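Local coordinates for CsoZ (Staphylococcus aureus, PDB 6FF1), which probably binds copper and hands it on within the cell, as a small metallochaperone built on the heavy-metal-associated domain, at residues 19-22 and 23-27. Sequence-based numbering, arbitrary orientation.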
ATOM      1  N   SER A  19      -7.558  -6.029  -4.382  1.00 14.07           N
ATOM      2  CA  SER A  19      -8.728  -5.393  -3.827  1.00 16.76           C
ATOM      3  C   SER A  19      -8.650  -5.274  -2.318  1.00 14.98           C
ATOM      4  O   SER A  19      -8.918  -4.179  -1.761  1.00 16.03           O
ATOM      5  CB  SER A  19     -10.011  -6.147  -4.245  1.00 20.82           C
ATOM      6  OG  SER A  19     -10.147  -6.074  -5.645  1.00 33.38           O
ATOM      7  N   GLN A  20      -8.281  -6.343  -1.662  1.00 14.82           N
ATOM      8  CA  GLN A  20      -8.210  -6.362  -0.208  1.00 15.31           C
ATOM      9  C   GLN A  20      -7.147  -5.399   0.308  1.00 14.43           C
ATOM     10  O   GLN A  20      -7.410  -4.639   1.254  1.00 15.46           O
ATOM     11  CB  GLN A  20      -7.953  -7.752   0.327  1.00 16.94           C
ATOM     12  CG  GLN A  20      -7.694  -7.844   1.838  1.00 26.04           C
ATOM     13  CD  GLN A  20      -8.797  -7.342   2.774  1.00 41.13           C
ATOM     14  OE1 GLN A  20      -9.833  -6.787   2.350  1.00 54.07           O
ATOM     15  NE2 GLN A  20      -8.554  -7.502   4.082  1.00 46.78           N
ATOM     16  N   LEU A  21      -5.972  -5.405  -0.289  1.00 12.69           N
ATOM     17  CA  LEU A  21      -4.914  -4.540   0.174  1.00 12.33           C
ATOM     18  C   LEU A  21      -5.226  -3.099  -0.135  1.00 12.53           C
ATOM     19  O   LEU A  21      -4.968  -2.190   0.681  1.00 13.61           O
ATOM     20  CB  LEU A  21      -3.602  -4.970  -0.447  1.00 13.28           C
ATOM     21  CG  LEU A  21      -2.385  -4.175  -0.005  1.00 12.96           C
ATOM     22  CD1 LEU A  21      -2.143  -4.314   1.483  1.00 12.99           C
ATOM     23  CD2 LEU A  21      -1.165  -4.605  -0.789  1.00 13.77           C
ATOM     24  N   THR A  22      -5.824  -2.833  -1.303  1.00 12.78           N
ATOM     25  CA  THR A  22      -6.222  -1.495  -1.625  1.00 12.68           C
ATOM     26  C   THR A  22      -7.162  -0.944  -0.568  1.00 13.17           C
ATOM     27  O   THR A  22      -7.024   0.207  -0.136  1.00 14.58           O
ATOM     28  CB  THR A  22      -6.836  -1.403  -3.015  1.00 14.65           C
ATOM     29  OG1 THR A  22      -5.867  -1.832  -3.991  1.00 14.83           O
ATOM     30  CG2 THR A  22      -7.250  -0.023  -3.339  1.00 16.02           C
ATOM     31  N   GLU A  23      -8.175  -1.712  -0.221  1.00 13.57           N
ATOM     32  CA  GLU A  23      -9.148  -1.256   0.750  1.00 15.79           C
ATOM     33  C   GLU A  23      -8.526  -1.035   2.123  1.00 14.10           C
ATOM     34  O   GLU A  23      -8.781  -0.009   2.744  1.00 14.74           O
ATOM     35  CB  GLU A  23     -10.317  -2.276   0.822  1.00 17.79           C
ATOM     36  CG  GLU A  23     -11.400  -1.855   1.754  1.00 22.75           C
ATOM     37  CD  GLU A  23     -12.442  -0.897   1.147  1.00 40.46           C
ATOM     38  OE1 GLU A  23     -12.158  -0.253   0.108  1.00 51.68           O
ATOM     39  OE2 GLU A  23     -13.568  -0.799   1.713  1.00 63.41           O
ATOM     40  N   ARG A  24      -7.735  -1.980   2.578  1.00 13.08           N
ATOM     41  CA  ARG A  24      -7.095  -1.882   3.874  1.00 13.25           C
ATOM     42  C   ARG A  24      -6.182  -0.658   3.953  1.00 13.49           C
ATOM     43  O   ARG A  24      -6.232   0.078   4.952  1.00 15.07           O
ATOM     44  CB  ARG A  24      -6.365  -3.135   4.256  1.00 15.58           C
ATOM     45  CG  ARG A  24      -7.271  -4.303   4.563  1.00 18.80           C
ATOM     46  CD  ARG A  24      -7.727  -4.240   6.008  1.00 21.94           C
ATOM     47  NE  ARG A  24      -6.649  -4.320   6.954  1.00 26.33           N
ATOM     48  CZ  ARG A  24      -6.776  -4.182   8.249  1.00 27.15           C
ATOM     49  NH1 ARG A  24      -7.984  -4.079   8.798  1.00 36.37           N
ATOM     50  NH2 ARG A  24      -5.731  -4.224   9.056  1.00 35.39           N
ATOM     51  N   ILE A  25      -5.342  -0.441   2.945  1.00 11.72           N
ATOM     52  CA  ILE A  25      -4.505   0.715   2.978  1.00 12.24           C
ATOM     53  C   ILE A  25      -5.336   1.981   2.851  1.00 12.16           C
ATOM     54  O   ILE A  25      -5.159   2.958   3.625  1.00 12.64           O
ATOM     55  CB  ILE A  25      -3.441   0.661   1.897  1.00 12.46           C
ATOM     56  CG1 ILE A  25      -2.491  -0.515   2.146  1.00 12.29           C
ATOM     57  CG2 ILE A  25      -2.699   1.976   1.828  1.00 13.55           C
ATOM     58  CD1 ILE A  25      -1.481  -0.695   1.021  1.00 13.44           C
ATOM     59  N   SER A  26      -6.290   2.026   1.942  1.00 11.93           N
ATOM     60  CA  SER A  26      -7.063   3.219   1.698  1.00 12.53           C
ATOM     61  C   SER A  26      -7.809   3.652   2.958  1.00 12.54           C
ATOM     62  O   SER A  26      -7.997   4.827   3.166  1.00 13.47           O
ATOM     63  CB  SER A  26      -8.142   2.991   0.630  1.00 14.24           C
ATOM     64  OG  SER A  26      -7.530   2.833  -0.621  1.00 16.15           O
ATOM     65  N   ASN A  27      -8.281   2.715   3.717  1.00 11.87           N
ATOM     66  CA  ASN A  27      -9.080   3.004   4.897  1.00 14.27           C
ATOM     67  C   ASN A  27      -8.317   3.370   6.139  1.00 14.05           C
ATOM     68  O   ASN A  27      -8.910   3.782   7.148  1.00 15.52           O
ATOM     69  CB  ASN A  27     -10.081   1.893   5.179  1.00 14.76           C
ATOM     70  CG  ASN A  27     -11.177   1.818   4.078  1.00 16.18           C
ATOM     71  OD1 ASN A  27     -11.323   2.716   3.266  1.00 18.74           O
ATOM     72  ND2 ASN A  27     -11.857   0.726   4.058  1.00 20.01           N
TER
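Q20 and R24, one turn apart, run side by side, the Q20 amide reaching forward against CG and CD of R24. CB of R24 starts 3.5 Å from Q20 O, the same oxygen that takes the R24 backbone N-H in a 3.0 Å bond. CG, set beside the backbone N (chi1 -70°), meets that oxygen and the Q20 amide, with NE2 3.5 Å away. A bend at chi2 (-85°) brings CD to 3.9 Å from Q20 NE2; another at chi3 turns NE outward to a salt bridge with E59 OE2. The guanidinium passes the amide without stacking, the planes 23° apart, and NH2 at its tip is also hydrogen-bonded outside 19-27. On the buried side, L21 and I25 meet through methyls, CD1 of L21 lying 3.7 Å from CD1 of I25. S26 turns its hydroxyl back up the helix: OG gives a 2.7 Å hydrogen bond to T22 O, which also accepts the S26 N-H from the opposite face of the carbonyl plane. Helix 15-26 lies on the antiparallel sheet of the ferredoxin-like fold, with L21 and I25 wedged between strand 31-36, at I36 and V34, and I60 of helix 53-62, while the R24–E59 bridge ties the two helices together.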